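Local atomic coordinates of 3',5'-nucleoside bisphosphate phosphatase (Chromobacterium violaceum, PDB entry 2YB1), a protein that hydrolyses 3',5'-bisphosphonucleosides to nucleoside 5'-phosphates and orthophosphate, using a cluster of three manganese ions. Residues Ile4-His9 with Arg270-Glu275; His136-Leu141 with Lys156-Gly161. All coordinates share one frame; numbering follows the deposited sequence.

Contact 1. Residues Ile4-His9 with Arg270-Glu275; sequences IDLHFH and RPIWRE. With MN (manganese (II) ion), chain C.
Apolar packing joins Ile-4 of the N-terminal strand of the PHP domain, and Leu-6 just along the chain, to Ile-272 and Trp-273 in a short helical turn near the C terminus. The indole of Trp-273 is the main surface. Over one face of its six-membered ring sits Ile-4 CG2, 4.2 Å from the centroid and 23° off the normal, a CH-pi contact displaced toward the rim; CB of Pro-271 lies over the opposite face, which leaves the ring clasped between strand and turn. Leu-6 arrives instead at the ring edge, its CD1 3.8 Å from Trp-273 CE3. The same methyl lies 3.8 Å from Ile-272 CG2, wedging the tip of Leu-6 between the two residues of the turn. Trp-273 CG stands between its own backbone N and carbonyl carbon, a placement that lays the indole back over Pro-271. Trp-273 also touches Leu-33 and Ser-245 on the strands flanking this packing.

Beyond Leu-6 the chain leaves the contact and enters the His-X-His metal motif of the PHP family, a branch of the amidohydrolase superfamily with a distorted TIM-barrel fold. An Asx turn shapes the exit: His-7 N donates to Asp-5 OD1 at 3.2 Å, nearly straight at 170°, from the anti side and tilted well out of the carboxylate plane. His-7 NE2 and His-9 NE2 bind the same manganese ion, each at 2.2 Å, and Glu-64 and Asp-248 are further ligands. His-7 has CG anti to its backbone N (chi1 -169°), directing the imidazole to the metal, while its ND1 is hydrogen-bonded to Glu-218, a second-shell carboxylate that probably orients the ring.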
loop_
_atom_site.group_PDB
_atom_site.type_symbol
_atom_site.label_atom_id
_atom_site.label_comp_id
_atom_site.label_asym_id
_atom_site.label_seq_id
_atom_site.Cartn_x
_atom_site.Cartn_y
_atom_site.Cartn_z
ATOM N N ILE A 4 -14.436 6.896 -4.996
ATOM C CA ILE A 4 -13.799 6.453 -3.764
ATOM C C ILE A 4 -12.378 5.948 -4.061
ATOM O O ILE A 4 -12.152 5.266 -5.059
ATOM C CB ILE A 4 -14.595 5.276 -3.160
ATOM C CG1 ILE A 4 -16.074 5.638 -3.010
ATOM C CG2 ILE A 4 -14.008 4.837 -1.820
ATOM C CD1 ILE A 4 -16.355 6.526 -1.847
ATOM N N ASP A 5 -11.396 6.324 -3.250
ATOM C CA ASP A 5 -10.078 5.728 -3.422
ATOM C C ASP A 5 -9.452 5.444 -2.057
ATOM O O ASP A 5 -9.068 6.375 -1.338
ATOM C CB ASP A 5 -9.201 6.678 -4.248
ATOM C CG ASP A 5 -7.881 6.055 -4.653
ATOM O OD1 ASP A 5 -7.582 4.923 -4.196
ATOM O OD2 ASP A 5 -7.139 6.699 -5.433
ATOM N N LEU A 6 -9.332 4.160 -1.729
ATOM C CA LEU A 6 -8.804 3.689 -0.446
ATOM C C LEU A 6 -7.366 3.162 -0.451
ATOM O O LEU A 6 -7.002 2.393 0.450
ATOM C CB LEU A 6 -9.773 2.718 0.254
ATOM C CG LEU A 6 -11.210 3.252 0.311
ATOM C CD1 LEU A 6 -12.142 2.284 1.029
ATOM C CD2 LEU A 6 -11.266 4.657 0.942
ATOM N N HIS A 7 -6.625 3.389 -1.537
ATOM C CA HIS A 7 -5.209 3.009 -1.561
ATOM C C HIS A 7 -4.340 3.967 -2.395
ATOM O O HIS A 7 -4.511 4.042 -3.602
ATOM C CB HIS A 7 -5.121 1.585 -2.123
ATOM C CG HIS A 7 -3.779 0.941 -1.989
ATOM N ND1 HIS A 7 -3.631 -0.416 -1.780
ATOM C CD2 HIS A 7 -2.526 1.448 -2.063
ATOM C CE1 HIS A 7 -2.345 -0.711 -1.717
ATOM N NE2 HIS A 7 -1.654 0.402 -1.883
ATOM N N PHE A 8 -3.384 4.645 -1.772
ATOM C CA PHE A 8 -2.397 5.447 -2.513
ATOM C C PHE A 8 -1.263 5.879 -1.588
ATOM O O PHE A 8 -1.361 5.712 -0.366
ATOM C CB PHE A 8 -3.046 6.667 -3.226
ATOM C CG PHE A 8 -3.906 7.548 -2.334
ATOM C CD1 PHE A 8 -3.348 8.626 -1.643
ATOM C CD2 PHE A 8 -5.286 7.342 -2.243
ATOM C CE1 PHE A 8 -4.140 9.443 -0.820
ATOM C CE2 PHE A 8 -6.087 8.157 -1.429
ATOM C CZ PHE A 8 -5.510 9.217 -0.720
ATOM N N HIS A 9 -0.227 6.487 -2.168
ATOM C CA HIS A 9 1.022 6.756 -1.456
ATOM C C HIS A 9 1.458 8.206 -1.553
ATOM O O HIS A 9 1.008 8.944 -2.429
ATOM C CB HIS A 9 2.143 5.865 -1.998
ATOM C CG HIS A 9 1.894 4.413 -1.755
ATOM N ND1 HIS A 9 2.397 3.748 -0.661
ATOM C CD2 HIS A 9 1.138 3.514 -2.429
ATOM C CE1 HIS A 9 1.980 2.494 -0.678
ATOM N NE2 HIS A 9 1.216 2.326 -1.741
ATOM N N ARG A 270 -19.740 -6.432 -1.141
ATOM C CA ARG A 270 -20.149 -5.623 -0.009
ATOM C C ARG A 270 -19.061 -4.592 0.243
ATOM O O ARG A 270 -17.990 -4.929 0.739
ATOM C CB ARG A 270 -20.338 -6.508 1.220
ATOM C CG ARG A 270 -21.396 -7.581 1.011
ATOM C CD ARG A 270 -21.849 -8.186 2.326
ATOM N NE ARG A 270 -20.819 -8.993 2.968
ATOM C CZ ARG A 270 -20.927 -9.481 4.202
ATOM N NH1 ARG A 270 -22.016 -9.220 4.914
ATOM N NH2 ARG A 270 -19.946 -10.211 4.733
ATOM N N PRO A 271 -19.333 -3.318 -0.090
ATOM C CA PRO A 271 -18.258 -2.314 -0.068
ATOM C C PRO A 271 -17.739 -2.063 1.340
ATOM O O PRO A 271 -18.522 -1.838 2.263
ATOM C CB PRO A 271 -18.941 -1.046 -0.602
ATOM C CG PRO A 271 -20.171 -1.527 -1.306
ATOM C CD PRO A 271 -20.613 -2.762 -0.553
ATOM N N ILE A 272 -16.424 -2.075 1.500
ATOM C CA ILE A 272 -15.841 -1.922 2.826
ATOM C C ILE A 272 -16.127 -0.541 3.451
ATOM O O ILE A 272 -16.209 -0.419 4.681
ATOM C CB ILE A 272 -14.324 -2.204 2.812
ATOM C CG1 ILE A 272 -13.842 -2.583 4.216
ATOM C CG2 ILE A 272 -13.559 -1.013 2.210
ATOM C CD1 ILE A 272 -12.453 -3.209 4.247
ATOM N N TRP A 273 -16.289 0.493 2.622
ATOM C CA TRP A 273 -16.519 1.839 3.164
ATOM C C TRP A 273 -17.820 1.970 3.959
ATOM O O TRP A 273 -17.915 2.774 4.899
ATOM C CB TRP A 273 -16.404 2.937 2.094
ATOM C CG TRP A 273 -17.153 2.699 0.831
ATOM C CD1 TRP A 273 -18.433 3.073 0.549
ATOM C CD2 TRP A 273 -16.649 2.060 -0.352
ATOM N NE1 TRP A 273 -18.763 2.695 -0.734
ATOM C CE2 TRP A 273 -17.683 2.071 -1.306
ATOM C CE3 TRP A 273 -15.428 1.465 -0.686
ATOM C CZ2 TRP A 273 -17.531 1.520 -2.581
ATOM C CZ3 TRP A 273 -15.282 0.910 -1.952
ATOM C CH2 TRP A 273 -16.321 0.953 -2.884
ATOM N N ARG A 274 -18.817 1.172 3.605
ATOM C CA ARG A 274 -20.054 1.167 4.377
ATOM C C ARG A 274 -19.827 0.695 5.822
ATOM O O ARG A 274 -20.558 1.090 6.737
ATOM C CB ARG A 274 -21.116 0.317 3.684
ATOM C CG ARG A 274 -21.478 0.841 2.302
ATOM C CD ARG A 274 -22.577 0.013 1.660
ATOM N NE ARG A 274 -22.827 0.408 0.273
ATOM C CZ ARG A 274 -23.511 -0.332 -0.599
ATOM N NH1 ARG A 274 -24.009 -1.509 -0.229
ATOM N NH2 ARG A 274 -23.690 0.098 -1.843
ATOM N N GLU A 275 -18.820 -0.150 6.017
ATOM C CA GLU A 275 -18.492 -0.683 7.347
ATOM C C GLU A 275 -17.524 0.209 8.138
ATOM O O GLU A 275 -17.305 0.008 9.333
ATOM C CB GLU A 275 -17.885 -2.085 7.207
ATOM C CG GLU A 275 -18.716 -3.039 6.325
ATOM C CD GLU A 275 -20.182 -3.075 6.731
ATOM O OE1 GLU A 275 -20.466 -2.992 7.947
ATOM O OE2 GLU A 275 -21.048 -3.173 5.832
HETATM MN MN MN C . 0.498 0.367 -2.288
#

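Contact 2. Residues His136-Leu141 with Lys156-Gly161; sequences HFARHL and KYLTPG
Leu-158, in the loop that follows helix 150-156, packs on Phe-137, Ala-138 and Leu-141 of helix 134-143 in the largely helical part of this PHP domain protein, beside the nucleotide pocket. The chain leaves helix 150-156 at Tyr-157, the first residue to abandon helical backbone angles, and the next residue, Leu-158, turns back toward helix 134-143. Its positive phi (63°, with psi 22°) puts it in the left-handed helical region, uncommon for a residue other than glycine, asparagine or aspartate, and its side chain is directed at residues 136-141 of that helix. All the close approaches are made by one methyl, Leu-158 CD1, set among three residues of the helix. It lies 3.8 Å from Phe-137 CB, so it is the root of the phenylalanine, not its ring, that does the touching; the ring itself leads away to pack on Ala-103, Met-106 and Leu-110 of helix 99-112. The methyl comes within 4.0 Å of Ala-138 N, resting on the helix backbone, and lies farther from that residue's CB. Tyr-157 adds some cover without a close approach, while its ring has the CB of Lys-156 over one face.

The surroundings tie this packing to substrate binding. Arg-134, which binds substrate, donates through NH1 to Leu-158 O, so the residue whose methyl packs on the helix also takes a bond from a guanidinium of the pocket through its carbonyl. Ala-138 packs on Phe-154, which lines the AMP pocket, and its side chain is about 6 Å from the nucleotide itself at the nearest atoms. One turn on from Phe-137, Leu-141 reaches toward Leu-158, and the two leucines meet tip to tip, their CD1 atoms 4.1 Å apart.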
loop_
_atom_site.group_PDB
_atom_site.type_symbol
_atom_site.label_atom_id
_atom_site.label_comp_id
_atom_site.label_asym_id
_atom_site.label_seq_id
_atom_site.Cartn_x
_atom_site.Cartn_y
_atom_site.Cartn_z
ATOM N N HIS A 136 12.240 3.572 -5.032
ATOM C CA HIS A 136 13.225 4.631 -5.207
ATOM C C HIS A 136 14.400 4.177 -6.079
ATOM O O HIS A 136 14.898 4.954 -6.904
ATOM C CB HIS A 136 13.723 5.130 -3.855
ATOM C CG HIS A 136 12.631 5.596 -2.946
ATOM N ND1 HIS A 136 12.372 5.004 -1.727
ATOM C CD2 HIS A 136 11.719 6.587 -3.083
ATOM C CE1 HIS A 136 11.362 5.626 -1.144
ATOM N NE2 HIS A 136 10.951 6.594 -1.943
ATOM N N PHE A 137 14.833 2.927 -5.910
ATOM C CA PHE A 137 15.887 2.352 -6.748
ATOM C C PHE A 137 15.447 2.336 -8.203
ATOM O O PHE A 137 16.225 2.644 -9.101
ATOM C CB PHE A 137 16.246 0.923 -6.301
ATOM C CG PHE A 137 17.250 0.871 -5.173
ATOM C CD1 PHE A 137 16.858 1.111 -3.859
ATOM C CD2 PHE A 137 18.587 0.608 -5.434
ATOM C CE1 PHE A 137 17.790 1.078 -2.822
ATOM C CE2 PHE A 137 19.520 0.580 -4.403
ATOM C CZ PHE A 137 19.113 0.812 -3.092
ATOM N N ALA A 138 14.186 1.985 -8.434
ATOM C CA ALA A 138 13.662 1.932 -9.795
ATOM C C ALA A 138 13.620 3.323 -10.436
ATOM O O ALA A 138 13.992 3.488 -11.600
ATOM C CB ALA A 138 12.278 1.281 -9.812
ATOM N N ARG A 139 13.170 4.323 -9.682
ATOM C CA ARG A 139 13.133 5.688 -10.204
ATOM C C ARG A 139 14.527 6.144 -10.576
ATOM O O ARG A 139 14.706 6.813 -11.600
ATOM C CB ARG A 139 12.505 6.678 -9.216
ATOM C CG ARG A 139 11.026 6.483 -9.077
ATOM C CD ARG A 139 10.321 7.581 -8.282
ATOM N NE ARG A 139 8.921 7.185 -8.144
ATOM C CZ ARG A 139 8.258 7.094 -6.999
ATOM N NH1 ARG A 139 8.842 7.433 -5.849
ATOM N NH2 ARG A 139 6.994 6.682 -7.018
ATOM N N HIS A 140 15.507 5.785 -9.746
ATOM C CA HIS A 140 16.899 6.118 -10.045
ATOM C C HIS A 140 17.347 5.444 -11.332
ATOM O O HIS A 140 17.927 6.093 -12.200
ATOM C CB HIS A 140 17.856 5.726 -8.922
ATOM C CG HIS A 140 19.299 5.839 -9.318
ATOM N ND1 HIS A 140 19.875 7.036 -9.690
ATOM C CD2 HIS A 140 20.269 4.900 -9.445
ATOM C CE1 HIS A 140 21.142 6.835 -10.007
ATOM N NE2 HIS A 140 21.407 5.547 -9.865
ATOM N N LEU A 141 17.087 4.143 -11.451
ATOM C CA LEU A 141 17.531 3.389 -12.628
ATOM C C LEU A 141 16.926 3.943 -13.918
ATOM O O LEU A 141 17.577 3.956 -14.964
ATOM C CB LEU A 141 17.236 1.894 -12.468
ATOM C CG LEU A 141 18.119 1.212 -11.415
ATOM C CD1 LEU A 141 17.505 -0.103 -10.941
ATOM C CD2 LEU A 141 19.546 1.007 -11.947
ATOM N N LYS A 156 14.520 -6.970 -15.012
ATOM C CA LYS A 156 15.949 -7.277 -14.930
ATOM C C LYS A 156 16.606 -7.230 -13.536
ATOM O O LYS A 156 17.678 -7.815 -13.338
ATOM C CB LYS A 156 16.731 -6.335 -15.846
ATOM C CG LYS A 156 16.271 -6.325 -17.297
ATOM C CD LYS A 156 16.113 -7.741 -17.826
ATOM C CE LYS A 156 15.937 -7.763 -19.343
ATOM N NZ LYS A 156 15.546 -9.124 -19.805
ATOM N N TYR A 157 15.949 -6.580 -12.574
ATOM C CA TYR A 157 16.578 -6.232 -11.295
ATOM C C TYR A 157 15.557 -6.175 -10.189
ATOM O O TYR A 157 14.364 -6.128 -10.448
ATOM C CB TYR A 157 17.234 -4.847 -11.348
ATOM C CG TYR A 157 18.260 -4.671 -12.432
ATOM C CD1 TYR A 157 19.507 -5.281 -12.335
ATOM C CD2 TYR A 157 17.989 -3.890 -13.548
ATOM C CE1 TYR A 157 20.456 -5.128 -13.326
ATOM C CE2 TYR A 157 18.941 -3.723 -14.545
ATOM C CZ TYR A 157 20.172 -4.350 -14.423
ATOM O OH TYR A 157 21.127 -4.198 -15.398
ATOM N N LEU A 158 16.038 -6.163 -8.952
ATOM C CA LEU A 158 15.195 -5.842 -7.806
ATOM C C LEU A 158 14.069 -6.849 -7.625
ATOM O O LEU A 158 13.066 -6.548 -6.991
ATOM C CB LEU A 158 14.608 -4.436 -7.964
ATOM C CG LEU A 158 15.652 -3.324 -8.133
ATOM C CD1 LEU A 158 14.968 -1.961 -8.371
ATOM C CD2 LEU A 158 16.546 -3.275 -6.906
ATOM N N THR A 159 14.257 -8.046 -8.170
ATOM C CA THR A 159 13.336 -9.156 -7.951
ATOM C C THR A 159 14.158 -10.423 -7.709
ATOM O O THR A 159 15.324 -10.488 -8.120
ATOM C CB THR A 159 12.402 -9.367 -9.159
ATOM O OG1 THR A 159 13.183 -9.456 -10.358
ATOM C CG2 THR A 159 11.422 -8.208 -9.291
ATOM N N PRO A 160 13.554 -11.443 -7.067
ATOM C CA PRO A 160 14.306 -12.648 -6.692
ATOM C C PRO A 160 15.107 -13.225 -7.856
ATOM O O PRO A 160 14.591 -13.354 -8.964
ATOM C CB PRO A 160 13.205 -13.626 -6.265
ATOM C CG PRO A 160 12.100 -12.742 -5.774
ATOM C CD PRO A 160 12.142 -11.514 -6.645
ATOM N N GLY A 161 16.370 -13.547 -7.599
ATOM C CA GLY A 161 17.258 -14.076 -8.616
ATOM C C GLY A 161 17.969 -13.033 -9.457
ATOM O O GLY A 161 18.822 -13.383 -10.266
#

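In the fold
From the N terminus, the chain runs through strand 4-5 into the metal-binding histidines at once, yet this first strand finds its partner in contact 1 only after 260 intervening residues, when the turn at 270-275 packs against it. That long span contains the rest of the mixed sheet and the helical region of contact 2, which closes a short loop of 14 residues holding most of helix 150-156. Contact 2 is thus enclosed by contact 1 and does not cross it. Their centres lie 30 Å apart, on opposite sides of the chain's centre: contact 1 ties the N-terminal strand to a turn near the C terminus, where the first and last strands of the sheet come together; contact 2 joins helix 134-143 to the loop after helix 150-156.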